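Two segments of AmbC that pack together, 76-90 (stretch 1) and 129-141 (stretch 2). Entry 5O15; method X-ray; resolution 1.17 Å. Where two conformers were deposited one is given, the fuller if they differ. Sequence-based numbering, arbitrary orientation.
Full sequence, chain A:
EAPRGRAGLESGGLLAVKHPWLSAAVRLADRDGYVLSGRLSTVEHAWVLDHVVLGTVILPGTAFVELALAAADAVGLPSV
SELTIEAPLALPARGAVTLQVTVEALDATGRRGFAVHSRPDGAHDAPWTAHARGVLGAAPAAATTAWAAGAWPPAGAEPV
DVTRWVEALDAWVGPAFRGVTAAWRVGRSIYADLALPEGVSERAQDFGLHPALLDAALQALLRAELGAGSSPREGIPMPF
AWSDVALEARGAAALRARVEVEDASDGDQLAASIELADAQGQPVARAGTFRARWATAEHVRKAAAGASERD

Stretch 1, residues 76-90: GLPSVSELTIEAPLA
Stretch 2 (129-141) TAHARGVLGAAPA

Neighbouring antiparallel strands fit well when small residues make room for large ones, and residues 76-90 and 129-141 of AmbC are a worked example. Strands 79-85 and 129-137 run at 151°, their axes approaching to 4.4 Å, and bury 983 Å² between the stretches. Ser-79 pairs with Gly-137, Glu-82 with Val-135 and Thr-84 with Arg-133 as hydrogen-bonded pairs; Thr-84 N to Arg-133 O is 2.8 Å, and Arg-133 N to Thr-84 O returns at 3.0 Å. Val-80/Leu-136, Leu-83/Gly-134 and Ile-85/Ala-132 are the non-hydrogen-bonded pairs.

The register slips by one at a bulge where Ser-81, at phi/psi -69/-43, leaves extended geometry. Val-135 O receives Glu-82 N at 3.1 Å and, weakly, Ser-81 N at 2.8 Å.

The hollows lie at small residues. Gly-134, at 176/-155, brings its CA to 3.1 Å from Glu-82 O; an ideal CB would lie 1.9 Å from that oxygen, so the close approach depends on the bare backbone. On the same face, Leu-83 (t, t) sets CD2 4.0 Å from Ala-132 CB, while Val-80 (t) meets Leu-136 (m, t), CG2 to CD2 3.9 Å. Leu-77 (m, t) adds CD1 at 3.6 Å from Leu-136 CB. Beyond the strand, Pro-78 CB rests 4.0 Å from Ala-139 CB.

At the other end, His-131 (chi1 m, chi2 -68°) is the principal bump, with 111 Å² covered. Its CA-to-CB bond points away, yet the ring turns back: ND1 donates to Ala-87 O at 2.9 Å, and Leu-89 CB sits over one face, 3.9 Å from the ring centroid. His-131 O accepts Glu-86 N at 2.7 Å. At the exposed margin, Glu-86 OE2 and Arg-133 NE form a 3.1 Å salt bridge, although the carboxylate oxygen's position is less certain.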

ATOM      1  N   GLY A  76      -0.153   6.270  19.310  1.00 17.91           N
ATOM      2  CA  GLY A  76       0.165   5.199  20.228  1.00 19.30           C
ATOM      3  C   GLY A  76      -0.657   3.950  20.048  1.00 19.31           C
ATOM      4  O   GLY A  76      -0.894   3.241  21.036  1.00 22.32           O
ATOM      5  N   LEU A  77      -1.122   3.668  18.828  1.00 16.27           N
ATOM      6  CA  LEU A  77      -1.790   2.413  18.579  1.00 16.62           C
ATOM      7  C   LEU A  77      -0.966   1.579  17.603  1.00 15.83           C
ATOM      8  O   LEU A  77      -0.332   2.139  16.710  1.00 18.10           O
ATOM      9  CB  LEU A  77      -3.184   2.639  17.987  1.00 15.40           C
ATOM     10  CG  LEU A  77      -4.211   3.212  18.965  1.00 16.51           C
ATOM     11  CD1 LEU A  77      -5.518   3.608  18.246  1.00 17.49           C
ATOM     12  CD2 LEU A  77      -4.479   2.198  20.077  1.00 18.33           C
ATOM     13  N   PRO A  78      -0.996   0.250  17.732  1.00 16.95           N
ATOM     14  CA  PRO A  78      -0.054  -0.575  16.968  1.00 17.82           C
ATOM     15  C   PRO A  78      -0.496  -0.961  15.575  1.00 15.98           C
ATOM     16  O   PRO A  78       0.343  -1.499  14.827  1.00 17.80           O
ATOM     17  CB  PRO A  78       0.110  -1.814  17.861  1.00 20.23           C
ATOM     18  CG  PRO A  78      -1.183  -1.928  18.579  1.00 21.35           C
ATOM     19  CD  PRO A  78      -1.618  -0.496  18.858  1.00 18.24           C
ATOM     20  N   SER A  79      -1.749  -0.772  15.198  1.00 15.71           N
ATOM     21  CA  SER A  79      -2.235  -1.362  13.963  1.00 15.34           C
ATOM     22  C   SER A  79      -3.317  -0.510  13.314  1.00 14.85           C
ATOM     23  O   SER A  79      -4.068   0.237  13.993  1.00 15.40           O
ATOM     24  CB  SER A  79      -2.799  -2.736  14.289  1.00 17.79           C
ATOM     25  OG  SER A  79      -3.147  -3.428  13.125  1.00 20.28           O
ATOM     26  N   VAL A  80      -3.399  -0.635  11.988  1.00 13.24           N
ATOM     27  CA  VAL A  80      -4.534  -0.206  11.199  1.00 14.00           C
ATOM     28  C   VAL A  80      -5.486  -1.384  11.140  1.00 13.32           C
ATOM     29  O   VAL A  80      -5.259  -2.361  10.420  1.00 14.88           O
ATOM     30  CB  VAL A  80      -4.098   0.254   9.813  1.00 13.84           C
ATOM     31  CG1 VAL A  80      -5.289   0.695   8.993  1.00 15.40           C
ATOM     32  CG2 VAL A  80      -3.063   1.345   9.945  1.00 16.24           C
ATOM     33  N   SER A  81      -6.549  -1.317  11.938  1.00 14.02           N
ATOM     34  CA  SER A  81      -7.502  -2.405  11.970  1.00 14.94           C
ATOM     35  C   SER A  81      -8.289  -2.501  10.663  1.00 14.52           C
ATOM     36  O   SER A  81      -8.504  -3.604  10.148  1.00 14.15           O
ATOM     37  CB  SER A  81      -8.439  -2.168  13.146  1.00 16.18           C
ATOM     38  OG  SER A  81      -9.553  -3.041  13.103  1.00 21.72           O
ATOM     39  N   GLU A  82      -8.728  -1.378  10.116  0.60 14.02           N
ATOM     40  CA  GLU A  82      -9.451  -1.378   8.851  0.60 15.42           C
ATOM     41  C   GLU A  82      -9.122  -0.098   8.107  0.60 13.20           C
ATOM     42  O   GLU A  82      -8.949   0.955   8.738  0.60 14.02           O
ATOM     43  CB  GLU A  82     -10.974  -1.443   9.053  0.60 20.95           C
ATOM     44  CG  GLU A  82     -11.490  -2.627   9.872  0.60 25.76           C
ATOM     45  CD  GLU A  82     -11.184  -3.983   9.233  0.60 28.00           C
ATOM     46  OE1 GLU A  82     -10.950  -4.046   7.992  0.60 28.98           O
ATOM     47  OE2 GLU A  82     -11.176  -5.002   9.982  0.60 28.90           O
ATOM     48  N   LEU A  83      -9.034  -0.199   6.786  1.00 13.48           N
ATOM     49  CA  LEU A  83      -8.866   0.943   5.912  1.00 13.94           C
ATOM     50  C   LEU A  83      -9.688   0.683   4.658  1.00 13.15           C
ATOM     51  O   LEU A  83      -9.565  -0.370   4.030  1.00 15.42           O
ATOM     52  CB  LEU A  83      -7.380   1.172   5.587  1.00 13.76           C
ATOM     53  CG  LEU A  83      -7.080   2.441   4.765  1.00 15.61           C
ATOM     54  CD1 LEU A  83      -5.691   3.007   5.044  1.00 18.39           C
ATOM     55  CD2 LEU A  83      -7.268   2.284   3.276  1.00 18.47           C
ATOM     56  N   THR A  84     -10.520   1.640   4.304  0.63 13.21           N
ATOM     57  CA  THR A  84     -11.281   1.632   3.071  0.63 15.44           C
ATOM     58  C   THR A  84     -10.790   2.790   2.228  0.63 14.42           C
ATOM     59  O   THR A  84     -10.543   3.878   2.750  0.63 15.23           O
ATOM     60  CB  THR A  84     -12.778   1.797   3.335  0.63 18.59           C
ATOM     61  OG1 THR A  84     -13.220   0.756   4.211  0.63 23.48           O
ATOM     62  CG2 THR A  84     -13.568   1.701   2.030  0.63 20.68           C
ATOM     63  N   ILE A  85     -10.587   2.527   0.940  1.00 14.63           N
ATOM     64  CA  ILE A  85     -10.222   3.562  -0.008  1.00 16.00           C
ATOM     65  C   ILE A  85     -11.510   4.056  -0.654  1.00 17.10           C
ATOM     66  O   ILE A  85     -12.266   3.276  -1.227  1.00 20.99           O
ATOM     67  CB  ILE A  85      -9.225   3.047  -1.050  1.00 19.96           C
ATOM     68  CG1 ILE A  85      -7.966   2.545  -0.321  1.00 23.63           C
ATOM     69  CG2 ILE A  85      -8.922   4.159  -2.035  1.00 21.35           C
ATOM     70  CD1 ILE A  85      -6.916   1.946  -1.217  1.00 25.99           C
ATOM     71  N   GLU A  86     -11.757   5.350  -0.571  1.00 19.43           N
ATOM     72  CA  GLU A  86     -12.995   5.930  -1.088  1.00 22.31           C
ATOM     73  C   GLU A  86     -12.824   6.608  -2.433  1.00 22.05           C
ATOM     74  O   GLU A  86     -13.741   6.557  -3.267  1.00 25.22           O
ATOM     75  CB  GLU A  86     -13.553   6.953  -0.100  1.00 27.59           C
ATOM     76  CG  GLU A  86     -13.954   6.367   1.219  1.00 33.32           C
ATOM     77  CD  GLU A  86     -14.768   7.319   2.041  1.00 38.50           C
ATOM     78  OE1 GLU A  86     -14.972   8.483   1.617  1.00 39.98           O
ATOM     79  OE2 GLU A  86     -15.217   6.871   3.100  1.00 40.47           O
ATOM     80  N   ALA A  87     -11.704   7.295  -2.637  1.00 20.34           N
ATOM     81  CA  ALA A  87     -11.434   7.977  -3.902  1.00 22.21           C
ATOM     82  C   ALA A  87      -9.939   8.109  -4.112  1.00 19.15           C
ATOM     83  O   ALA A  87      -9.220   8.411  -3.149  1.00 18.74           O
ATOM     84  CB  ALA A  87     -12.044   9.380  -3.842  1.00 24.78           C
ATOM     85  N   PRO A  88      -9.468   7.972  -5.346  1.00 19.58           N
ATOM     86  CA  PRO A  88      -8.029   8.099  -5.611  1.00 19.55           C
ATOM     87  C   PRO A  88      -7.569   9.546  -5.492  1.00 18.99           C
ATOM     88  O   PRO A  88      -8.345  10.498  -5.497  1.00 20.90           O
ATOM     89  CB  PRO A  88      -7.873   7.594  -7.047  1.00 22.26           C
ATOM     90  CG  PRO A  88      -9.214   7.801  -7.662  1.00 24.12           C
ATOM     91  CD  PRO A  88     -10.234   7.661  -6.562  1.00 21.38           C
ATOM     92  N   LEU A  89      -6.261   9.699  -5.429  1.00 18.49           N
ATOM     93  CA  LEU A  89      -5.609  10.996  -5.349  1.00 18.43           C
ATOM     94  C   LEU A  89      -4.866  11.179  -6.670  1.00 17.76           C
ATOM     95  O   LEU A  89      -3.849  10.512  -6.931  1.00 16.71           O
ATOM     96  CB  LEU A  89      -4.665  11.027  -4.152  1.00 18.58           C
ATOM     97  CG  LEU A  89      -4.059  12.352  -3.693  1.00 20.24           C
ATOM     98  CD1 LEU A  89      -3.582  12.299  -2.246  1.00 21.11           C
ATOM     99  CD2 LEU A  89      -2.963  12.861  -4.567  1.00 24.28           C
ATOM    100  N   ALA A  90      -5.409  12.047  -7.515  1.00 19.33           N
ATOM    101  CA  ALA A  90      -4.790  12.385  -8.787  1.00 19.76           C
ATOM    102  C   ALA A  90      -3.555  13.222  -8.517  1.00 20.29           C
ATOM    103  O   ALA A  90      -3.587  14.140  -7.702  1.00 22.54           O
ATOM    104  CB  ALA A  90      -5.783  13.166  -9.644  1.00 22.77           C
ATOM    105  N   THR A 129     -10.649  16.681  -0.061  1.00 19.12           N
ATOM    106  CA  THR A 129     -11.159  15.444  -0.649  1.00 19.39           C
ATOM    107  C   THR A 129     -10.780  14.285   0.269  1.00 17.75           C
ATOM    108  O   THR A 129      -9.612  14.137   0.604  1.00 16.86           O
ATOM    109  CB  THR A 129     -10.557  15.199  -2.043  1.00 23.69           C
ATOM    110  OG1 THR A 129     -10.961  16.240  -2.952  1.00 27.31           O
ATOM    111  CG2 THR A 129     -11.022  13.863  -2.609  1.00 25.15           C
ATOM    112  N   ALA A 130     -11.761  13.459   0.649  1.00 18.79           N
ATOM    113  CA  ALA A 130     -11.492  12.271   1.452  1.00 18.72           C
ATOM    114  C   ALA A 130     -11.024  11.143   0.541  1.00 18.71           C
ATOM    115  O   ALA A 130     -11.663  10.838  -0.467  1.00 23.36           O
ATOM    116  CB  ALA A 130     -12.757  11.819   2.160  1.00 22.92           C
ATOM    117  N   HIS A 131      -9.895  10.538   0.873  1.00 15.90           N
ATOM    118  CA  HIS A 131      -9.404   9.413   0.108  1.00 16.55           C
ATOM    119  C   HIS A 131      -9.585   8.083   0.803  1.00 16.27           C
ATOM    120  O   HIS A 131      -9.799   7.080   0.113  1.00 19.39           O
ATOM    121  CB  HIS A 131      -7.925   9.621  -0.225  1.00 17.19           C
ATOM    122  CG  HIS A 131      -7.677  10.847  -1.029  1.00 17.26           C
ATOM    123  ND1 HIS A 131      -8.108  10.970  -2.327  1.00 17.05           N
ATOM    124  CD2 HIS A 131      -7.119  12.037  -0.703  1.00 17.78           C
ATOM    125  CE1 HIS A 131      -7.812  12.181  -2.776  1.00 17.09           C
ATOM    126  NE2 HIS A 131      -7.199  12.845  -1.812  1.00 18.22           N
ATOM    127  N   ALA A 132      -9.518   8.045   2.136  1.00 15.09           N
ATOM    128  CA  ALA A 132      -9.487   6.788   2.861  1.00 14.91           C
ATOM    129  C   ALA A 132     -10.046   7.054   4.246  1.00 13.43           C
ATOM    130  O   ALA A 132      -9.927   8.153   4.780  1.00 14.09           O
ATOM    131  CB  ALA A 132      -8.075   6.199   2.987  1.00 17.06           C
ATOM    132  N   ARG A 133     -10.669   6.035   4.812  1.00 13.41           N
ATOM    133  CA  ARG A 133     -11.182   6.069   6.161  1.00 13.58           C
ATOM    134  C   ARG A 133     -10.962   4.730   6.800  1.00 12.98           C
ATOM    135  O   ARG A 133     -10.806   3.730   6.118  1.00 15.72           O
ATOM    136  CB  ARG A 133     -12.703   6.314   6.161  1.00 18.68           C
ATOM    137  CG  ARG A 133     -13.129   7.626   5.610  1.00 23.07           C
ATOM    138  CD  ARG A 133     -14.646   7.842   5.708  1.00 25.18           C
ATOM    139  NE  ARG A 133     -14.953   9.177   5.186  1.00 29.36           N
ATOM    140  CZ  ARG A 133     -14.806  10.295   5.893  1.00 30.92           C
ATOM    141  NH1 ARG A 133     -14.414  10.232   7.162  1.00 30.86           N
ATOM    142  NH2 ARG A 133     -15.085  11.466   5.340  1.00 35.77           N
ATOM    143  N   GLY A 134     -10.985   4.691   8.112  1.00 13.10           N
ATOM    144  CA  GLY A 134     -10.865   3.407   8.747  1.00 14.54           C
ATOM    145  C   GLY A 134     -10.811   3.518  10.241  1.00 13.28           C
ATOM    146  O   GLY A 134     -11.299   4.485  10.839  1.00 12.76           O
ATOM    147  N   VAL A 135     -10.198   2.520  10.857  1.00 13.51           N
ATOM    148  CA  VAL A 135     -10.109   2.408  12.298  1.00 13.68           C
ATOM    149  C   VAL A 135      -8.706   1.936  12.651  1.00 13.05           C
ATOM    150  O   VAL A 135      -8.173   1.018  11.995  1.00 14.59           O
ATOM    151  CB  VAL A 135     -11.161   1.416  12.834  1.00 16.12           C
ATOM    152  CG1 VAL A 135     -11.035   1.253  14.329  1.00 18.80           C
ATOM    153  CG2 VAL A 135     -12.559   1.825  12.419  1.00 19.60           C
ATOM    154  N   LEU A 136      -8.078   2.562  13.638  1.00 14.32           N
ATOM    155  CA  LEU A 136      -6.823   2.168  14.271  1.00 14.48           C
ATOM    156  C   LEU A 136      -7.113   1.342  15.511  1.00 14.81           C
ATOM    157  O   LEU A 136      -8.114   1.607  16.210  1.00 15.70           O
ATOM    158  CB  LEU A 136      -6.014   3.407  14.640  1.00 14.62           C
ATOM    159  CG  LEU A 136      -5.777   4.414  13.511  1.00 14.18           C
ATOM    160  CD1 LEU A 136      -5.039   5.669  14.023  1.00 16.44           C
ATOM    161  CD2 LEU A 136      -5.022   3.768  12.336  1.00 15.11           C
ATOM    162  N   GLY A 137      -6.242   0.414  15.867  1.00 15.24           N
ATOM    163  CA  GLY A 137      -6.543  -0.424  17.003  1.00 16.02           C
ATOM    164  C   GLY A 137      -5.400  -1.311  17.408  1.00 17.35           C
ATOM    165  O   GLY A 137      -4.247  -1.094  17.038  1.00 18.36           O
ATOM    166  N   ALA A 138      -5.745  -2.324  18.187  1.00 20.65           N
ATOM    167  CA  ALA A 138      -4.781  -3.302  18.674  1.00 21.65           C
ATOM    168  C   ALA A 138      -4.276  -4.190  17.539  1.00 23.55           C
ATOM    169  O   ALA A 138      -4.955  -4.399  16.537  1.00 24.71           O
ATOM    170  CB  ALA A 138      -5.434  -4.153  19.767  1.00 25.87           C
ATOM    171  N   ALA A 139      -3.069  -4.744  17.716  1.00 27.64           N
ATOM    172  CA  ALA A 139      -2.451  -5.529  16.655  1.00 31.02           C
ATOM    173  C   ALA A 139      -2.987  -6.957  16.672  1.00 31.42           C
ATOM    174  O   ALA A 139      -3.329  -7.498  17.731  1.00 31.12           O
ATOM    175  CB  ALA A 139      -0.939  -5.553  16.823  1.00 33.39           C
ATOM    176  N   PRO A 140      -3.074  -7.583  15.514  1.00 33.52           N
ATOM    177  CA  PRO A 140      -3.533  -8.964  15.434  1.00 36.29           C
ATOM    178  C   PRO A 140      -2.388  -9.877  15.827  1.00 34.51           C
ATOM    179  O   PRO A 140      -1.265  -9.427  16.080  1.00 30.38           O
ATOM    180  CB  PRO A 140      -3.853  -9.115  13.952  1.00 38.55           C
ATOM    181  CG  PRO A 140      -2.848  -8.252  13.299  1.00 39.15           C
ATOM    182  CD  PRO A 140      -2.797  -7.032  14.182  1.00 35.69           C
ATOM    183  N   ALA A 141      -2.695 -11.170  15.870  1.00 36.80           N
ATOM    184  CA  ALA A 141      -1.712 -12.151  16.280  1.00 38.00           C
ATOM    185  C   ALA A 141      -0.482 -12.086  15.386  1.00 33.77           C
ATOM    186  O   ALA A 141      -0.562 -11.772  14.195  1.00 35.58           O
ATOM    187  CB  ALA A 141      -2.305 -13.559  16.219  1.00 41.71           C
TER
HETATM  188  O   HOH W   1      -5.473  -4.655  13.641  1.00 25.28           O
HETATM  189  O   HOH W   2     -13.747   2.408   6.728  1.00 47.71           O
HETATM  190  O   HOH W   3     -16.131  10.552   2.359  1.00 60.83           O